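Long-range contacts in putative sugar binding protein (Salmonella enterica subsp. enterica serovar Typhimurium, PDB 3KNZ), which probably binds a phosphosugar or other carbohydrate derivative through SIS-type domains, as its relatives related to glucosamine-6-phosphate synthase do, though its own activity is not established: residues Arg48-Ile53 / Cys76-Asp81; Ala224-Thr229 / Gln272-Met277; Ala115-Ala120 / Ala136-Ala141; Pro203-Ala208 / Leu314-Val319; Leu192-Lys197 / Asn320-Ala325. All coordinates share one frame; numbering follows the deposited sequence.

Contact 1. Residues Arg48-Ile53 / Cys76-Asp81; sequences RGVTRI and CALPVD
Ile-53 and Val-80 form a parallel beta bridge at the start of their strands, with Ile-53 N donating to Pro-79 O at 2.9 Å and Ile-53 O accepting from Asp-81 N at 2.8 Å, while Val-80 CA also faces Ile-53 O. The two strands belong to the beta-alpha-beta unit 52-56, 59-76, 80-83 at one border of the five-stranded parallel sheet of this SIS domain. Side chains meet in two groups. On the side of Ile-53, its CD1 touches Leu-78 CD1 at 3.6 Å and Cys-76 CB at 3.9 Å, the isoleucine and leucine side chains crossing at about a right angle; Val-80 CG2 approaches Ile-53 CB, and helix 59-76 packs on Val-80 through Met-72. Arg-52 and Asp-81 carry the polar part. With chi3 at -45°, the arginine chain bends and its guanidinium passes over Pro-79, whose CB lies 3.5 Å from Arg-52 NH2. Arg-52 NE donates to Asp-81 OD2 at 2.9 Å, nearly straight at 171° and in the guanidinium plane, reaching the syn side of that oxygen from out of the carboxylate plane, the guanidinium and carboxylate planes lying 28° apart. The second arm, NH2 to OD1, is weak. Arg-52 of the second subunit brings its own NH2 close to this NH2, and the carboxylate of Asp-81 would be expected to offset part of that repulsion between like charges at the subunit boundary.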
# COMPACT_ATOMS: atom_id res chain seq x y z
N ARG A 48 11.09 -7.12 -27.19
CA ARG A 48 10.23 -5.94 -27.38
C ARG A 48 10.51 -4.75 -26.45
O ARG A 48 9.60 -4.01 -26.09
CB ARG A 48 8.76 -6.35 -27.23
CG ARG A 48 8.28 -7.36 -28.25
CD ARG A 48 6.81 -7.64 -28.03
NE ARG A 48 6.26 -8.58 -29.01
CZ ARG A 48 4.99 -8.97 -29.03
NH1 ARG A 48 4.12 -8.51 -28.13
NH2 ARG A 48 4.58 -9.82 -29.96
N GLY A 49 11.77 -4.57 -26.07
CA GLY A 49 12.18 -3.42 -25.26
C GLY A 49 11.37 -3.06 -24.03
O GLY A 49 10.99 -1.90 -23.85
N VAL A 50 11.11 -4.05 -23.18
CA VAL A 50 10.41 -3.82 -21.92
C VAL A 50 11.41 -3.25 -20.91
O VAL A 50 12.49 -3.81 -20.72
CB VAL A 50 9.80 -5.12 -21.36
CG1 VAL A 50 9.46 -4.96 -19.88
CG2 VAL A 50 8.58 -5.52 -22.18
N THR A 51 11.05 -2.14 -20.26
CA THR A 51 11.96 -1.47 -19.34
C THR A 51 11.67 -1.71 -17.86
O THR A 51 12.48 -1.37 -17.01
CB THR A 51 11.95 0.05 -19.60
OG1 THR A 51 10.71 0.60 -19.13
CG2 THR A 51 12.12 0.34 -21.09
N ARG A 52 10.52 -2.30 -17.55
CA ARG A 52 10.16 -2.58 -16.16
C ARG A 52 9.03 -3.60 -16.05
O ARG A 52 8.28 -3.82 -17.01
CB ARG A 52 9.75 -1.28 -15.45
CG ARG A 52 8.41 -0.71 -15.92
CD ARG A 52 8.15 0.72 -15.41
NE ARG A 52 8.46 0.90 -13.99
CZ ARG A 52 9.59 1.42 -13.51
NH1 ARG A 52 10.56 1.83 -14.33
NH2 ARG A 52 9.77 1.53 -12.20
N ILE A 53 8.91 -4.25 -14.90
CA ILE A 53 7.79 -5.16 -14.68
C ILE A 53 6.84 -4.51 -13.68
O ILE A 53 7.28 -3.91 -12.70
CB ILE A 53 8.20 -6.58 -14.15
CG1 ILE A 53 9.07 -7.34 -15.16
CG2 ILE A 53 6.95 -7.42 -13.84
CD1 ILE A 53 10.52 -6.94 -15.13
N CYS A 76 15.45 -10.40 -13.06
CA CYS A 76 14.97 -9.78 -14.30
C CYS A 76 15.89 -8.63 -14.66
O CYS A 76 15.98 -8.23 -15.81
CB CYS A 76 13.54 -9.27 -14.13
SG CYS A 76 12.32 -10.58 -13.90
N ALA A 77 16.59 -8.10 -13.66
CA ALA A 77 17.52 -6.99 -13.85
C ALA A 77 16.76 -5.74 -14.30
O ALA A 77 17.29 -4.91 -15.02
CB ALA A 77 18.59 -7.36 -14.86
N LEU A 78 15.52 -5.63 -13.86
CA LEU A 78 14.65 -4.51 -14.20
C LEU A 78 13.92 -4.05 -12.95
O LEU A 78 13.79 -4.81 -11.99
CB LEU A 78 13.61 -4.92 -15.24
CG LEU A 78 14.07 -5.21 -16.67
CD1 LEU A 78 12.92 -5.76 -17.50
CD2 LEU A 78 14.64 -3.94 -17.29
N PRO A 79 13.45 -2.80 -12.96
CA PRO A 79 12.64 -2.36 -11.83
C PRO A 79 11.37 -3.19 -11.79
O PRO A 79 10.86 -3.59 -12.83
CB PRO A 79 12.31 -0.91 -12.18
CG PRO A 79 13.38 -0.47 -13.10
CD PRO A 79 13.78 -1.69 -13.87
N VAL A 80 10.85 -3.44 -10.59
CA VAL A 80 9.60 -4.17 -10.45
C VAL A 80 8.64 -3.42 -9.53
O VAL A 80 8.91 -3.24 -8.34
CB VAL A 80 9.82 -5.57 -9.89
CG1 VAL A 80 8.46 -6.23 -9.56
CG2 VAL A 80 10.65 -6.41 -10.87
N ASP A 81 7.50 -3.00 -10.08
CA ASP A 81 6.49 -2.30 -9.31
C ASP A 81 5.42 -3.27 -8.82
O ASP A 81 5.13 -4.26 -9.50
CB ASP A 81 5.78 -1.26 -10.20
CG ASP A 81 6.72 -0.18 -10.71
OD1 ASP A 81 7.62 0.25 -9.95
OD2 ASP A 81 6.53 0.27 -11.86

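Contact 2. Residues Ala224-Thr229 / Gln272-Met277; sequences ADIRLT and QSALIM
Thr-229 and Ile-276 bury the most area in this pairing of parallel strands, followed by Arg-227. The strands 225-229 and 273-277 run side by side, 4.7 Å apart at closest approach and 26° from parallel, in the interior of the second five-stranded sheet, whose order and direction repeat those of the first SIS-like half. Thr-229 N donates to Ile-276 O at 3.0 Å, and its methyl CG2 lies alongside the selenomethionine Met-277, beside CG; Thr-229 OG1 has a weak bond to Tyr-256 O. Ile-276 puts its side chain on the other face, where Leu-228 points the same way beside it: Leu-228 CD2 sits 3.5 Å from Ile-276 CB. The chain of Ile-276 goes on to Ile-226, CD1 to CG2 at 4.0 Å, and helices 235-249 and 326-339 pack on this row. Arg-227 is held by its backbone, N to Ala-274 O at 2.8 Å and O to Ile-276 N at 2.9 Å. A sharp bend at chi2 (-72°) folds its side chain back toward Asp-225, with which it makes a salt bridge whose detailed geometry is doubtful. Ser-273 OG donates to the syn side of Asp-225 OD1 at 3.0 Å. The face of Ile-226, Ala-274, Leu-228 and Ile-276 is thus wholly aliphatic, whereas the other, though helix 284-296 packs on its Leu-275 and Met-277, holds a charged pair whose carboxylate a serine hydroxyl probably helps fix.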
# COMPACT_ATOMS: atom_id res chain seq x y z
N ALA A 224 -8.57 -9.49 21.77
CA ALA A 224 -9.47 -8.58 21.03
C ALA A 224 -9.11 -8.44 19.56
O ALA A 224 -9.98 -8.44 18.69
CB ALA A 224 -9.47 -7.20 21.69
N ASP A 225 -7.81 -8.29 19.30
CA ASP A 225 -7.31 -8.17 17.94
C ASP A 225 -5.86 -8.61 17.90
O ASP A 225 -5.13 -8.51 18.90
CB ASP A 225 -7.46 -6.74 17.43
CG ASP A 225 -6.57 -5.76 18.17
OD1 ASP A 225 -6.22 -6.01 19.34
OD2 ASP A 225 -6.22 -4.73 17.58
N ILE A 226 -5.44 -9.07 16.74
CA ILE A 226 -4.11 -9.60 16.57
C ILE A 226 -3.32 -8.73 15.61
O ILE A 226 -3.84 -8.30 14.59
CB ILE A 226 -4.19 -11.04 16.02
CG1 ILE A 226 -5.00 -11.91 16.99
CG2 ILE A 226 -2.79 -11.60 15.77
CD1 ILE A 226 -5.39 -13.29 16.45
N ARG A 227 -2.07 -8.48 15.95
CA ARG A 227 -1.20 -7.68 15.11
C ARG A 227 0.03 -8.54 14.78
O ARG A 227 0.62 -9.17 15.67
CB ARG A 227 -0.77 -6.42 15.85
CG ARG A 227 -1.92 -5.64 16.50
CD ARG A 227 -2.80 -4.94 15.48
NE ARG A 227 -3.94 -4.29 16.12
CZ ARG A 227 -4.75 -3.41 15.52
NH1 ARG A 227 -4.55 -3.04 14.27
NH2 ARG A 227 -5.76 -2.88 16.20
N LEU A 228 0.40 -8.57 13.51
CA LEU A 228 1.54 -9.35 13.06
C LEU A 228 2.61 -8.39 12.58
O LEU A 228 2.29 -7.41 11.92
CB LEU A 228 1.16 -10.23 11.87
CG LEU A 228 -0.14 -11.01 12.01
CD1 LEU A 228 -0.29 -11.95 10.81
CD2 LEU A 228 -0.16 -11.77 13.31
N THR A 229 3.86 -8.65 12.91
CA THR A 229 4.94 -7.80 12.45
C THR A 229 6.12 -8.64 11.99
O THR A 229 6.22 -9.82 12.31
CB THR A 229 5.44 -6.82 13.53
OG1 THR A 229 6.30 -5.83 12.93
CG2 THR A 229 6.19 -7.56 14.62
N GLN A 272 -4.83 -4.75 25.05
CA GLN A 272 -5.75 -5.83 24.67
C GLN A 272 -5.30 -6.57 23.40
O GLN A 272 -5.91 -7.56 23.00
CB GLN A 272 -7.16 -5.28 24.41
CG GLN A 272 -7.61 -4.12 25.30
CD GLN A 272 -7.52 -4.41 26.78
OE1 GLN A 272 -7.80 -5.53 27.23
NE2 GLN A 272 -7.15 -3.40 27.55
N SER A 273 -4.24 -6.08 22.76
CA SER A 273 -3.74 -6.67 21.52
C SER A 273 -2.77 -7.82 21.74
O SER A 273 -2.09 -7.89 22.76
CB SER A 273 -3.00 -5.62 20.70
OG SER A 273 -3.84 -4.54 20.38
N ALA A 274 -2.73 -8.71 20.75
CA ALA A 274 -1.79 -9.84 20.74
C ALA A 274 -0.83 -9.58 19.60
O ALA A 274 -1.23 -9.14 18.52
CB ALA A 274 -2.51 -11.16 20.53
N LEU A 275 0.45 -9.83 19.85
CA LEU A 275 1.46 -9.62 18.84
C LEU A 275 2.05 -10.96 18.42
O LEU A 275 2.37 -11.80 19.27
CB LEU A 275 2.58 -8.72 19.37
CG LEU A 275 3.67 -8.33 18.36
CD1 LEU A 275 3.08 -7.52 17.22
CD2 LEU A 275 4.78 -7.55 19.05
N ILE A 276 2.15 -11.17 17.11
CA ILE A 276 2.83 -12.31 16.57
C ILE A 276 3.95 -11.65 15.79
O ILE A 276 3.71 -10.78 14.95
CB ILE A 276 1.96 -13.19 15.66
CG1 ILE A 276 0.82 -13.81 16.47
CG2 ILE A 276 2.82 -14.28 15.04
CD1 ILE A 276 -0.15 -14.66 15.67
N MSE A 277 5.17 -12.03 16.10
CA MSE A 277 6.33 -11.40 15.51
C MSE A 277 7.17 -12.47 14.84
O MSE A 277 7.32 -13.57 15.36
CB MSE A 277 7.14 -10.74 16.62
CG MSE A 277 8.07 -9.63 16.19
SE MSE A 277 9.07 -8.93 17.71
CE MSE A 277 7.67 -8.99 19.05

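Contact 3. Residues Ala115-Ala120 / Ala136-Ala141; sequences AAMERA and ATIDRA
Met-117, a selenomethionine, has CG anti to its carbonyl carbon (chi1 -68°) and an extended chi2, which carry SE out from the helix toward Ile-138; the bend at chi3 (61°) then turns the methyl CE toward the turn backbone. SE rests 3.8 Å from Ile-138 CB, the two side chains crossing at about a right angle, and CE approaches the carbonyl oxygens of both Ile-138 and Ala-141. Nearer the helix, Met-117 CB meets Ala-141 CB at 3.8 Å. The same alanine methyl also touches Glu-118 CG, at 3.7 Å, and therefore sits against two successive helix residues. Helix 111-122 precedes strand 126-131 in the parallel alpha/beta layering of the SIS domain, and the 3-10 turn 137-140 lies on the way from that strand to the border strand 144-145. The turn is tied back to strand 126-131 by Asp-139 OD1 and the carbonyl oxygen of Ala-141, which bond to Ser-129 and Thr-127. At the outer margin Glu-118 OE2 stands over one face of the Arg-140 guanidinium, 4.1 Å from NH2, where the opposite charges can attract but no N-H points at the oxygen.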
# COMPACT_ATOMS: atom_id res chain seq x y z
N ALA A 115 -9.43 -4.62 -16.24
CA ALA A 115 -9.45 -3.25 -16.74
C ALA A 115 -8.05 -2.65 -16.76
O ALA A 115 -7.69 -1.93 -17.69
CB ALA A 115 -10.38 -2.40 -15.89
N ALA A 116 -7.25 -2.94 -15.74
CA ALA A 116 -5.88 -2.42 -15.69
C ALA A 116 -5.09 -2.96 -16.88
O ALA A 116 -4.42 -2.21 -17.59
CB ALA A 116 -5.22 -2.79 -14.37
N MSE A 117 -5.20 -4.26 -17.13
CA MSE A 117 -4.51 -4.89 -18.25
C MSE A 117 -4.96 -4.30 -19.58
O MSE A 117 -4.13 -4.04 -20.46
CB MSE A 117 -4.75 -6.40 -18.23
CG MSE A 117 -4.10 -7.07 -17.06
SE MSE A 117 -4.67 -8.90 -16.84
CE MSE A 117 -4.05 -9.64 -18.55
N GLU A 118 -6.26 -4.09 -19.75
CA GLU A 118 -6.77 -3.51 -20.98
C GLU A 118 -6.25 -2.08 -21.14
O GLU A 118 -5.97 -1.64 -22.26
CB GLU A 118 -8.30 -3.58 -21.06
CG GLU A 118 -8.82 -4.98 -21.37
CD GLU A 118 -10.33 -5.13 -21.21
OE1 GLU A 118 -10.98 -4.23 -20.65
OE2 GLU A 118 -10.86 -6.18 -21.64
N ARG A 119 -6.10 -1.36 -20.04
CA ARG A 119 -5.58 -0.00 -20.13
C ARG A 119 -4.11 -0.01 -20.53
O ARG A 119 -3.68 0.83 -21.33
CB ARG A 119 -5.78 0.77 -18.83
CG ARG A 119 -7.23 1.14 -18.56
CD ARG A 119 -7.36 2.13 -17.40
NE ARG A 119 -6.74 1.64 -16.17
CZ ARG A 119 -7.36 0.89 -15.26
NH1 ARG A 119 -8.63 0.53 -15.43
NH2 ARG A 119 -6.71 0.49 -14.17
N ALA A 120 -3.35 -0.95 -19.99
CA ALA A 120 -1.93 -1.06 -20.30
C ALA A 120 -1.75 -1.47 -21.76
O ALA A 120 -0.88 -0.97 -22.47
CB ALA A 120 -1.25 -2.06 -19.39
N ALA A 136 -9.17 -18.21 -17.66
CA ALA A 136 -9.48 -17.22 -16.64
C ALA A 136 -9.93 -15.94 -17.33
O ALA A 136 -9.48 -15.64 -18.43
CB ALA A 136 -8.26 -16.97 -15.77
N THR A 137 -10.80 -15.17 -16.68
CA THR A 137 -11.31 -13.92 -17.25
C THR A 137 -10.20 -12.94 -17.65
O THR A 137 -10.33 -12.25 -18.66
CB THR A 137 -12.30 -13.23 -16.29
OG1 THR A 137 -13.40 -14.10 -16.01
CG2 THR A 137 -12.82 -11.94 -16.90
N ILE A 138 -9.12 -12.88 -16.88
CA ILE A 138 -8.03 -11.95 -17.19
C ILE A 138 -7.18 -12.40 -18.40
O ILE A 138 -6.41 -11.61 -18.94
CB ILE A 138 -7.14 -11.67 -15.95
CG1 ILE A 138 -6.56 -12.97 -15.38
CG2 ILE A 138 -7.93 -10.94 -14.88
CD1 ILE A 138 -5.61 -12.77 -14.21
N ASP A 139 -7.32 -13.65 -18.83
CA ASP A 139 -6.60 -14.14 -20.02
C ASP A 139 -7.01 -13.35 -21.27
O ASP A 139 -6.26 -13.27 -22.23
CB ASP A 139 -6.85 -15.65 -20.26
CG ASP A 139 -6.28 -16.52 -19.14
OD1 ASP A 139 -5.46 -16.01 -18.35
OD2 ASP A 139 -6.64 -17.72 -19.06
N ARG A 140 -8.21 -12.79 -21.23
CA ARG A 140 -8.76 -11.98 -22.32
C ARG A 140 -7.91 -10.79 -22.73
O ARG A 140 -7.97 -10.33 -23.86
CB ARG A 140 -10.11 -11.39 -21.91
CG ARG A 140 -11.30 -12.33 -21.94
CD ARG A 140 -12.54 -11.47 -21.96
NE ARG A 140 -12.44 -10.51 -23.07
CZ ARG A 140 -13.14 -9.39 -23.18
NH1 ARG A 140 -14.01 -9.03 -22.24
NH2 ARG A 140 -12.95 -8.60 -24.24
N ALA A 141 -7.16 -10.25 -21.78
CA ALA A 141 -6.35 -9.08 -22.04
C ALA A 141 -4.88 -9.42 -21.88
O ALA A 141 -4.07 -8.54 -21.60
CB ALA A 141 -6.73 -7.98 -21.09

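Contact 4. Residues Pro203-Ala208 / Leu314-Val319; sequences PALVTA and LNFPFV
Leu-205 lays its CD1 methyl over one face of the Phe-316 ring in a CH-pi contact, 3.8 Å from the centroid and 16° off the ring normal. The contact joins the long helix 185-215 to the chain leaving 314-315, the border strand of the second parallel alpha/beta sheet. Ala-208, one helical turn on, brings CB to 3.5 Å from Phe-316 CD1, while the far end of the ring, CZ, reaches the helix backbone at Leu-205 CA, 3.6 Å away. The ring thus lies against the stretch of helix running from Ala-204 to Ala-208, with small alanine side chains leaving room for its approach. Phe-318 adds a second aromatic surface: its CE1 comes within 3.9 Å of Leu-205 CD1, so that one leucine methyl serves both rings.

Torsions and turns set these groups in place. Leu-205 has CG anti to the backbone N (chi1 177°), and the same trans setting at Phe-316 (174°) sends its ring out to the helix. Pro-317 is the centre of an inverse gamma turn closed by Phe-318 N donating to Phe-316 O at 2.8 Å, and its CD rests on the Phe-316 face opposite the leucine methyl. Farther out, Phe-318 stacks with Tyr-329 of helix 326-339, and Leu-314 packs on Trp-212 of helix 185-215 and Pro-332. The two phenylalanines are set nearly perpendicular, edge toward face, with Phe-316 CD2 standing 3.8 Å above the centre of the Phe-318 ring.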
# COMPACT_ATOMS: atom_id res chain seq x y z
N PRO A 203 7.03 -30.07 5.32
CA PRO A 203 6.21 -31.01 6.07
C PRO A 203 6.51 -31.00 7.56
O PRO A 203 5.58 -31.10 8.38
CB PRO A 203 6.58 -32.36 5.45
CG PRO A 203 6.95 -32.01 4.05
CD PRO A 203 7.68 -30.71 4.16
N ALA A 204 7.78 -30.89 7.92
CA ALA A 204 8.16 -30.86 9.32
C ALA A 204 7.64 -29.58 9.97
O ALA A 204 7.21 -29.59 11.11
CB ALA A 204 9.68 -30.97 9.47
N LEU A 205 7.68 -28.48 9.21
CA LEU A 205 7.19 -27.18 9.70
C LEU A 205 5.67 -27.20 9.91
O LEU A 205 5.16 -26.56 10.83
CB LEU A 205 7.59 -26.05 8.74
CG LEU A 205 7.11 -24.64 9.07
CD1 LEU A 205 7.51 -24.21 10.48
CD2 LEU A 205 7.67 -23.67 8.04
N VAL A 206 4.95 -27.92 9.05
CA VAL A 206 3.50 -28.04 9.18
C VAL A 206 3.15 -28.76 10.49
O VAL A 206 2.23 -28.36 11.21
CB VAL A 206 2.87 -28.79 7.97
CG1 VAL A 206 1.40 -29.10 8.23
CG2 VAL A 206 3.04 -27.99 6.69
N THR A 207 3.89 -29.82 10.80
CA THR A 207 3.67 -30.59 12.03
C THR A 207 4.00 -29.76 13.26
O THR A 207 3.31 -29.84 14.28
CB THR A 207 4.51 -31.89 12.04
OG1 THR A 207 4.16 -32.69 10.91
CG2 THR A 207 4.26 -32.69 13.33
N ALA A 208 5.06 -28.97 13.17
CA ALA A 208 5.50 -28.14 14.29
C ALA A 208 4.55 -26.98 14.49
O ALA A 208 4.25 -26.59 15.62
CB ALA A 208 6.93 -27.64 14.04
N LEU A 314 7.35 -20.05 18.73
CA LEU A 314 7.55 -21.18 17.83
C LEU A 314 9.02 -21.22 17.47
O LEU A 314 9.43 -20.66 16.45
CB LEU A 314 6.69 -21.07 16.56
CG LEU A 314 7.02 -22.11 15.46
CD1 LEU A 314 7.20 -23.52 16.03
CD2 LEU A 314 5.97 -22.09 14.33
N ASN A 315 9.81 -21.84 18.33
CA ASN A 315 11.22 -22.02 18.04
C ASN A 315 11.33 -23.24 17.13
O ASN A 315 10.96 -24.35 17.52
CB ASN A 315 12.02 -22.20 19.32
CG ASN A 315 13.49 -22.41 19.05
OD1 ASN A 315 13.88 -23.41 18.45
ND2 ASN A 315 14.32 -21.48 19.52
N PHE A 316 11.80 -23.03 15.92
CA PHE A 316 11.87 -24.09 14.93
C PHE A 316 13.07 -23.89 14.00
O PHE A 316 13.38 -22.77 13.63
CB PHE A 316 10.57 -24.11 14.12
CG PHE A 316 10.57 -25.08 12.98
CD1 PHE A 316 10.13 -26.39 13.16
CD2 PHE A 316 10.99 -24.69 11.71
CE1 PHE A 316 10.13 -27.29 12.10
CE2 PHE A 316 10.99 -25.58 10.66
CZ PHE A 316 10.56 -26.89 10.85
N PRO A 317 13.74 -24.99 13.63
CA PRO A 317 14.92 -24.90 12.77
C PRO A 317 14.60 -24.59 11.30
O PRO A 317 14.74 -25.45 10.45
CB PRO A 317 15.55 -26.29 12.90
CG PRO A 317 14.41 -27.19 13.21
CD PRO A 317 13.46 -26.38 14.04
N PHE A 318 14.17 -23.37 11.01
CA PHE A 318 13.86 -22.99 9.64
C PHE A 318 15.09 -23.11 8.76
O PHE A 318 16.21 -22.93 9.23
CB PHE A 318 13.42 -21.52 9.57
CG PHE A 318 12.13 -21.24 10.27
CD1 PHE A 318 10.93 -21.31 9.58
CD2 PHE A 318 12.11 -20.91 11.61
CE1 PHE A 318 9.74 -21.05 10.22
CE2 PHE A 318 10.92 -20.65 12.25
CZ PHE A 318 9.73 -20.73 11.55
N VAL A 319 14.87 -23.41 7.48
CA VAL A 319 15.95 -23.43 6.51
C VAL A 319 16.50 -22.00 6.42
O VAL A 319 17.71 -21.81 6.26
CB VAL A 319 15.46 -23.94 5.13
CG1 VAL A 319 16.50 -23.70 4.04
CG2 VAL A 319 15.10 -25.42 5.22

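Contact 5. Residues Leu192-Lys197 / Asn320-Ala325; sequences LLRMEK and NDEDFA
Met-195 and Phe-324 make the tight half of this contact. The selenomethionine CG stands over the centre of the phenylalanine ring, 3.6 Å from the centroid and 12° off its normal, and the extended chain carries Met-195 CE to within 3.4 Å of Phe-324 CE1; SE lies obliquely in a Met-aromatic contact. Asp-323 CB covers the opposite face, and Arg-194 CB meets the ring edge at CE2. Leu-31 of helix 15-32 and Leu-167 of helix 161-179 close round Met-195, and Met-170 touches the ring. The polar part is looser and runs from buried Asp-321 and Asp-323 out to exposed Glu-322, where charge attraction alone remains. Arg-194 bends at chi3 (-84°) to bring NH1 amid three carboxylates: Asp-321 OD1 at 2.8 Å, a weak, bent bond, Asp-323 OD2 at 3.3 Å on its anti side, and Glu-322 OE2. Asp-323 OD1 is salt-bridged to Arg-74 of helix 59-76. Asp-321 OD1 accepts the N of Asp-323 at 2.8 Å, an Asx turn, and the N of Phe-324, extending it to an Asx motif before helix 326-339. One arginine among three acids leaves a surplus of negative charge, which Arg-74 and the loop N-H groups probably help to offset.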
# COMPACT_ATOMS: atom_id res chain seq x y z
N LEU A 192 17.50 -24.13 -7.83
CA LEU A 192 16.51 -25.20 -7.75
C LEU A 192 16.79 -26.07 -6.51
O LEU A 192 15.84 -26.45 -5.81
CB LEU A 192 16.46 -26.03 -9.04
CG LEU A 192 15.93 -25.28 -10.28
CD1 LEU A 192 15.91 -26.20 -11.50
CD2 LEU A 192 14.55 -24.67 -10.06
N LEU A 193 18.06 -26.37 -6.24
CA LEU A 193 18.42 -27.09 -5.01
C LEU A 193 17.81 -26.39 -3.80
O LEU A 193 17.12 -27.01 -2.98
CB LEU A 193 19.94 -27.11 -4.80
CG LEU A 193 20.73 -28.38 -5.09
CD1 LEU A 193 22.24 -28.12 -5.16
CD2 LEU A 193 20.41 -29.37 -4.00
N ARG A 194 18.09 -25.10 -3.69
CA ARG A 194 17.61 -24.31 -2.57
C ARG A 194 16.09 -24.36 -2.45
O ARG A 194 15.57 -24.60 -1.36
CB ARG A 194 18.11 -22.86 -2.68
CG ARG A 194 19.61 -22.73 -2.44
CD ARG A 194 19.95 -21.32 -2.00
NE ARG A 194 20.12 -20.38 -3.09
CZ ARG A 194 19.81 -19.09 -3.04
NH1 ARG A 194 19.20 -18.57 -1.97
NH2 ARG A 194 20.04 -18.32 -4.09
N MSE A 195 15.39 -24.16 -3.56
CA MSE A 195 13.93 -24.20 -3.54
C MSE A 195 13.47 -25.57 -3.08
O MSE A 195 12.60 -25.68 -2.22
CB MSE A 195 13.35 -23.90 -4.93
CG MSE A 195 13.49 -22.44 -5.35
SE MSE A 195 12.98 -22.17 -7.20
CE MSE A 195 13.39 -20.30 -7.39
N GLU A 196 14.08 -26.60 -3.65
CA GLU A 196 13.78 -27.99 -3.33
C GLU A 196 14.08 -28.30 -1.86
O GLU A 196 13.34 -29.03 -1.21
CB GLU A 196 14.59 -28.91 -4.25
CG GLU A 196 14.35 -30.38 -4.03
CD GLU A 196 15.32 -31.27 -4.80
OE1 GLU A 196 16.45 -30.83 -5.11
OE2 GLU A 196 14.95 -32.42 -5.10
N LYS A 197 15.16 -27.75 -1.32
CA LYS A 197 15.48 -28.00 0.08
C LYS A 197 14.40 -27.38 0.97
O LYS A 197 13.93 -28.02 1.91
CB LYS A 197 16.86 -27.47 0.45
CG LYS A 197 17.30 -27.81 1.87
CD LYS A 197 18.67 -27.23 2.20
CE LYS A 197 19.06 -27.47 3.65
NZ LYS A 197 20.35 -26.81 3.99
N ASN A 320 15.62 -21.01 6.55
CA ASN A 320 16.01 -19.59 6.52
C ASN A 320 16.76 -19.10 5.29
O ASN A 320 17.62 -18.22 5.38
CB ASN A 320 16.79 -19.18 7.78
CG ASN A 320 15.93 -18.47 8.81
OD1 ASN A 320 14.73 -18.28 8.61
ND2 ASN A 320 16.55 -18.05 9.89
N ASP A 321 16.43 -19.66 4.13
CA ASP A 321 17.03 -19.21 2.88
C ASP A 321 16.64 -17.74 2.72
O ASP A 321 15.47 -17.39 2.90
CB ASP A 321 16.48 -20.06 1.74
CG ASP A 321 17.16 -19.80 0.43
OD1 ASP A 321 17.07 -18.66 -0.08
OD2 ASP A 321 17.77 -20.75 -0.10
N GLU A 322 17.61 -16.88 2.40
CA GLU A 322 17.29 -15.45 2.27
C GLU A 322 16.27 -15.16 1.17
O GLU A 322 15.61 -14.13 1.20
CB GLU A 322 18.53 -14.56 2.07
CG GLU A 322 19.28 -14.75 0.78
CD GLU A 322 20.19 -15.96 0.80
OE1 GLU A 322 20.22 -16.65 1.84
OE2 GLU A 322 20.87 -16.21 -0.21
N ASP A 323 16.13 -16.06 0.20
CA ASP A 323 15.17 -15.83 -0.87
C ASP A 323 13.91 -16.68 -0.69
O ASP A 323 12.80 -16.21 -0.93
CB ASP A 323 15.81 -16.15 -2.23
CG ASP A 323 16.94 -15.20 -2.59
OD1 ASP A 323 16.77 -13.97 -2.46
OD2 ASP A 323 18.01 -15.69 -3.04
N PHE A 324 14.08 -17.91 -0.22
CA PHE A 324 12.96 -18.84 -0.18
C PHE A 324 12.31 -19.08 1.17
O PHE A 324 11.33 -19.81 1.26
CB PHE A 324 13.39 -20.16 -0.83
CG PHE A 324 14.14 -19.96 -2.12
CD1 PHE A 324 13.56 -19.23 -3.16
CD2 PHE A 324 15.40 -20.48 -2.30
CE1 PHE A 324 14.25 -19.02 -4.36
CE2 PHE A 324 16.09 -20.27 -3.49
CZ PHE A 324 15.51 -19.55 -4.52
N ALA A 325 12.82 -18.43 2.22
CA ALA A 325 12.22 -18.56 3.54
C ALA A 325 10.76 -18.06 3.52
O ALA A 325 9.98 -18.35 4.42
CB ALA A 325 13.02 -17.80 4.57
O HOH W 1 16.49 -23.75 0.72

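How the contacts relate
Contacts 1 and 2 both pair parallel strands, one in each five-stranded sheet, but not the same pair of the shared strand order; their centres lie about 37 Å apart on opposite sides of the chain's centre. Contact 2 is buried within its sheet, whereas contact 1 lies at a sheet border and reaches the second subunit. Contacts 3 and 5 are also buried; contact 4, like contact 1, is partly buried. Contact 3 shares the SIS domain with contact 1 but packs a helix on a 3-10 turn without hydrogen bonds between the segments, which contact 4 also lacks. Contacts 4 and 5 both use helix 185-215: contact 4 is aromatic and aliphatic, while contact 5, nearest the chain's centre, adds a salt-bridge network.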